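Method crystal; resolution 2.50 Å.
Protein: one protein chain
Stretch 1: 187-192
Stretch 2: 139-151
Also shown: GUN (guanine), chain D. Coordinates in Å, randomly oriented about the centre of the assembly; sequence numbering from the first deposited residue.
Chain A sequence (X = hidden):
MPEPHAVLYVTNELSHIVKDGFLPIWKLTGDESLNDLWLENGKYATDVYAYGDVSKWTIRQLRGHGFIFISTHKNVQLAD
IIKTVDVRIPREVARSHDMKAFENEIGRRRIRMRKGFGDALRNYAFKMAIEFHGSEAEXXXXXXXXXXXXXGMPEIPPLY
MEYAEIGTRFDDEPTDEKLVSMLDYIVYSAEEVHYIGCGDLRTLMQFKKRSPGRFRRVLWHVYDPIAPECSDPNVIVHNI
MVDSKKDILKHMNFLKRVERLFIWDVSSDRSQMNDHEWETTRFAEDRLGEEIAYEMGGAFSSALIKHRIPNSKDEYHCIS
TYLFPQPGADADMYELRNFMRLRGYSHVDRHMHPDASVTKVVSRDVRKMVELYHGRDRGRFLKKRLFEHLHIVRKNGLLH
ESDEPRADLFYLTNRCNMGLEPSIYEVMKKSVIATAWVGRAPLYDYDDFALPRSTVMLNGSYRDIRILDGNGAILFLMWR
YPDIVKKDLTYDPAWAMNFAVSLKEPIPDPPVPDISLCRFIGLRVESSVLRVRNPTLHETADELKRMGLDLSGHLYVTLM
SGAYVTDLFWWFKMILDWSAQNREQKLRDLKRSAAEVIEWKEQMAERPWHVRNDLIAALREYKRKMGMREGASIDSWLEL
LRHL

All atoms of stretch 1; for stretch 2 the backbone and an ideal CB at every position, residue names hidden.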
# COMPACT_ATOMS: atom_id res chain seq x y z
N VAL A 187 -12.44 2.44 -16.56
CA VAL A 187 -12.98 1.13 -16.18
C VAL A 187 -12.48 0.73 -14.79
O VAL A 187 -11.29 0.51 -14.58
CB VAL A 187 -12.61 0.02 -17.20
CG1 VAL A 187 -13.16 -1.35 -16.76
CG2 VAL A 187 -13.11 0.37 -18.60
N TYR A 188 -13.40 0.64 -13.83
CA TYR A 188 -13.08 0.15 -12.47
C TYR A 188 -14.22 -0.61 -11.77
O TYR A 188 -14.03 -1.73 -11.33
CB TYR A 188 -12.55 1.28 -11.57
CG TYR A 188 -12.42 0.85 -10.12
CD1 TYR A 188 -11.46 -0.10 -9.73
CD2 TYR A 188 -13.27 1.37 -9.15
CE1 TYR A 188 -11.34 -0.51 -8.42
CE2 TYR A 188 -13.16 0.95 -7.82
CZ TYR A 188 -12.18 0.01 -7.48
OH TYR A 188 -12.05 -0.41 -6.18
N SER A 189 -15.38 0.02 -11.65
CA SER A 189 -16.51 -0.54 -10.89
C SER A 189 -17.73 -0.88 -11.73
O SER A 189 -18.65 -1.53 -11.24
CB SER A 189 -16.93 0.37 -9.71
OG SER A 189 -17.55 1.56 -10.14
N ALA A 190 -17.74 -0.45 -12.99
CA ALA A 190 -18.85 -0.75 -13.90
C ALA A 190 -18.90 -2.24 -14.24
O ALA A 190 -17.89 -2.82 -14.63
CB ALA A 190 -18.73 0.08 -15.17
N GLU A 191 -20.09 -2.84 -14.08
CA GLU A 191 -20.33 -4.23 -14.51
C GLU A 191 -20.67 -4.31 -15.98
O GLU A 191 -20.52 -5.36 -16.60
CB GLU A 191 -21.47 -4.85 -13.73
CG GLU A 191 -21.30 -4.84 -12.22
CD GLU A 191 -22.63 -4.88 -11.51
OE1 GLU A 191 -23.16 -5.99 -11.29
OE2 GLU A 191 -23.15 -3.78 -11.19
N GLU A 192 -21.15 -3.20 -16.54
CA GLU A 192 -21.65 -3.20 -17.90
C GLU A 192 -21.28 -1.90 -18.58
O GLU A 192 -21.58 -0.82 -18.07
CB GLU A 192 -23.17 -3.41 -17.89
CG GLU A 192 -23.84 -3.52 -19.25
CD GLU A 192 -25.36 -3.61 -19.11
OE1 GLU A 192 -26.07 -2.73 -19.66
OE2 GLU A 192 -25.84 -4.54 -18.43
N UNK A 139 -4.40 0.32 -3.98
CA UNK A 139 -5.52 -0.26 -3.26
C UNK A 139 -6.67 -0.60 -4.21
O UNK A 139 -7.20 -1.71 -4.15
CB UNK A 139 -6.00 0.70 -2.17
N UNK A 140 -7.02 0.34 -5.08
CA UNK A 140 -8.04 0.11 -6.11
C UNK A 140 -7.74 -1.14 -6.92
O UNK A 140 -8.62 -1.98 -7.14
CB UNK A 140 -8.14 1.32 -7.04
N UNK A 141 -6.49 -1.26 -7.36
CA UNK A 141 -6.04 -2.40 -8.16
C UNK A 141 -6.31 -3.78 -7.58
O UNK A 141 -6.54 -4.72 -8.33
CB UNK A 141 -4.53 -2.27 -8.40
N UNK A 142 -6.28 -3.92 -6.26
CA UNK A 142 -6.50 -5.23 -5.65
C UNK A 142 -7.85 -5.35 -4.91
O UNK A 142 -8.07 -6.31 -4.19
CB UNK A 142 -5.36 -5.53 -4.68
N UNK A 143 -8.73 -4.37 -5.13
CA UNK A 143 -10.00 -4.27 -4.39
C UNK A 143 -11.18 -4.84 -5.15
O UNK A 143 -11.28 -4.65 -6.36
CB UNK A 143 -10.29 -2.81 -4.04
N UNK A 144 -12.07 -5.52 -4.44
CA UNK A 144 -13.36 -5.95 -4.97
C UNK A 144 -14.30 -4.78 -4.83
O UNK A 144 -14.76 -4.48 -3.74
CB UNK A 144 -13.90 -7.19 -4.25
N UNK A 145 -14.58 -4.08 -5.94
CA UNK A 145 -15.30 -2.80 -5.82
C UNK A 145 -16.73 -2.98 -5.34
O UNK A 145 -17.39 -2.00 -4.98
CB UNK A 145 -15.31 -2.07 -7.17
N UNK A 146 -17.19 -4.23 -5.34
CA UNK A 146 -18.54 -4.58 -4.90
C UNK A 146 -18.61 -4.87 -3.40
O UNK A 146 -19.69 -5.10 -2.86
CB UNK A 146 -19.04 -5.80 -5.68
N UNK A 147 -17.46 -4.87 -2.73
CA UNK A 147 -17.40 -5.14 -1.30
C UNK A 147 -16.62 -4.06 -0.54
O UNK A 147 -17.15 -3.43 0.37
CB UNK A 147 -16.76 -6.51 -1.06
N UNK A 148 -15.36 -3.87 -0.92
CA UNK A 148 -14.50 -2.88 -0.30
C UNK A 148 -14.92 -1.45 -0.65
O UNK A 148 -15.39 -1.19 -1.76
CB UNK A 148 -13.05 -3.12 -0.72
N UNK A 149 -14.75 -0.55 0.31
CA UNK A 149 -14.98 0.88 0.16
C UNK A 149 -13.62 1.56 0.29
O UNK A 149 -12.96 1.48 1.33
CB UNK A 149 -15.98 1.41 1.19
N UNK A 150 -13.19 2.21 -0.79
CA UNK A 150 -11.84 2.76 -0.89
C UNK A 150 -11.84 4.29 -0.79
O UNK A 150 -12.36 4.98 -1.67
CB UNK A 150 -11.19 2.32 -2.21
N UNK A 151 -11.25 4.79 0.29
CA UNK A 151 -11.14 6.22 0.57
C UNK A 151 -9.70 6.69 0.57
O UNK A 151 -8.75 5.91 0.71
CB UNK A 151 -11.79 6.55 1.92
N9 GUN D . -1.84 3.39 -12.47
C8 GUN D . -1.54 2.33 -11.72
N7 GUN D . -2.46 1.38 -11.89
C5 GUN D . -3.36 1.84 -12.75
C6 GUN D . -4.51 1.28 -13.29
O6 GUN D . -4.87 0.15 -12.97
N1 GUN D . -5.26 2.04 -14.21
C2 GUN D . -4.80 3.34 -14.54
N2 GUN D . -5.48 4.08 -15.40
N3 GUN D . -3.67 3.85 -14.01
C4 GUN D . -2.96 3.12 -13.13

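Position 139 is helical, and its CB has nothing of stretch 1 within 5.5 Å. Many residues would suit. It is Thr139.

Position 140 is helical too. Its CA-to-CB bond runs sideways, yet the ideal CB lies 3.9 Å from Tyr188 CE1. A branched or flexible apolar side chain could cover the tyrosine ring. The residue is Leu140. Its end comes nearer than its CB: Leu140 CD2 is 3.4 Å from Tyr188 OH. The backbone contributes as well, with Leu140 O at the ring edge, 3.3 Å from Tyr188 CE1.

Position 141 points away from stretch 1, but the guanine lies nearby. Its N7 is an acceptor, so a polar side chain with a donor would suit. Asn141 fills the place. Asn141 ND2 donates to GUN N7 at 3.2 Å. Asn141 OD1 lies 2.9 Å from GUN O6.

Position 142 points away into space free of stretch 1; a polar residue is plausible. It is Asp142.

Position 143 has extended backbone angles and points toward Tyr188. The ideal CB is already 3.7 Å from Tyr188 OH, so a small residue fits easily. It is Ala143, whose CB makes that contact.

Position 144 points away, and small polar residues are among those that would suit. Asn144 turns its side chain back to its own loop: Asn144 OD1 accepts from the backbone N of 146 at 3.1 Å.

Position 145 has phi -67°, which allows proline. It points toward stretch 1, with the ideal CB 3.8 Å from Tyr188 CE2 and 3.9 Å from Ser189 CB. A compact apolar residue would suit. It is Pro145. Its CB packs 3.8 Å from Tyr188 CZ and 4.0 Å from Ser189 CB, while Pro145 CG lies 3.7 Å from Tyr188 O.

Position 146 points sideways, and its CB touches nothing of stretch 1. The carboxylate of Glu191 lies farther out, favouring a long basic residue, Lys or Arg. Arg146 reaches it: Arg146 NH1 forms a long salt bridge with Glu191 OE1 at 3.6 Å.

Positions 147, 148 and 149 leave the choice open, as no ideal CB there comes within 5.5 Å of stretch 1. They are Leu147, His148 and Lys149.

Position 150, in a strand, points toward Tyr188, its ideal CB 4.9 Å from Tyr188 OH. A mid-sized apolar residue would suit. Ile150 CG1 approaches Tyr188 OH to 4.1 Å.

Position 151 is out of reach and unconstrained by stretch 1. It is Tyr151.

Stretch 2 (139-151) TLNDANPRLHKIY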
# COMPACT_ATOMS: atom_id res chain seq x y z
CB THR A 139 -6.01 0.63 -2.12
OG1 THR A 139 -4.89 0.94 -1.27
CG2 THR A 139 -7.05 -0.10 -1.28
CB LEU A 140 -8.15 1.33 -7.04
CG LEU A 140 -8.72 2.64 -6.51
CD1 LEU A 140 -8.63 3.71 -7.55
CD2 LEU A 140 -10.18 2.45 -6.09
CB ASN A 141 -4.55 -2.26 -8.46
CG ASN A 141 -4.28 -1.31 -9.59
OD1 ASN A 141 -5.20 -0.83 -10.25
ND2 ASN A 141 -3.01 -1.01 -9.81
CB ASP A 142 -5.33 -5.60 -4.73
CG ASP A 142 -4.00 -5.70 -5.48
OD1 ASP A 142 -3.97 -6.34 -6.55
OD2 ASP A 142 -2.99 -5.15 -5.01
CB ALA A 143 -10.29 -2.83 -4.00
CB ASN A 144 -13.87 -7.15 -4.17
CG ASN A 144 -15.25 -7.63 -4.64
OD1 ASN A 144 -15.91 -7.00 -5.49
ND2 ASN A 144 -15.69 -8.75 -4.07
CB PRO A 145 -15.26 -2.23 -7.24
CG PRO A 145 -15.03 -3.40 -8.13
CD PRO A 145 -14.23 -4.39 -7.34
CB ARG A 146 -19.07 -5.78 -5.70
CG ARG A 146 -19.51 -5.47 -7.12
CD ARG A 146 -20.18 -6.69 -7.77
NE ARG A 146 -21.10 -7.38 -6.86
CZ ARG A 146 -22.43 -7.25 -6.84
NH1 ARG A 146 -23.05 -6.44 -7.70
NH2 ARG A 146 -23.14 -7.93 -5.95
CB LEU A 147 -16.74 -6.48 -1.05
CG LEU A 147 -16.75 -6.99 0.40
CD1 LEU A 147 -18.09 -7.59 0.74
CD2 LEU A 147 -15.67 -8.03 0.56
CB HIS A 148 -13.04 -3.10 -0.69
CG HIS A 148 -12.57 -4.51 -0.49
ND1 HIS A 148 -12.04 -4.96 0.70
CD2 HIS A 148 -12.55 -5.57 -1.34
CE1 HIS A 148 -11.71 -6.23 0.58
NE2 HIS A 148 -12.01 -6.63 -0.65
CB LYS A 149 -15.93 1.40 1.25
CG LYS A 149 -17.31 0.70 1.30
CD LYS A 149 -18.14 0.98 0.05
CE LYS A 149 -19.30 -0.00 -0.07
NZ LYS A 149 -19.79 -0.12 -1.48
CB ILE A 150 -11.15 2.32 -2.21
CG1 ILE A 150 -11.17 0.79 -2.40
CG2 ILE A 150 -9.75 2.91 -2.31
CD1 ILE A 150 -10.66 -0.06 -1.22
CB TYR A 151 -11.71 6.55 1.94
CG TYR A 151 -13.11 6.05 2.20
CD1 TYR A 151 -13.34 4.93 3.01
CD2 TYR A 151 -14.22 6.70 1.66
CE1 TYR A 151 -14.64 4.48 3.27
CE2 TYR A 151 -15.52 6.23 1.93
CZ TYR A 151 -15.71 5.13 2.72
OH TYR A 151 -16.98 4.70 2.95
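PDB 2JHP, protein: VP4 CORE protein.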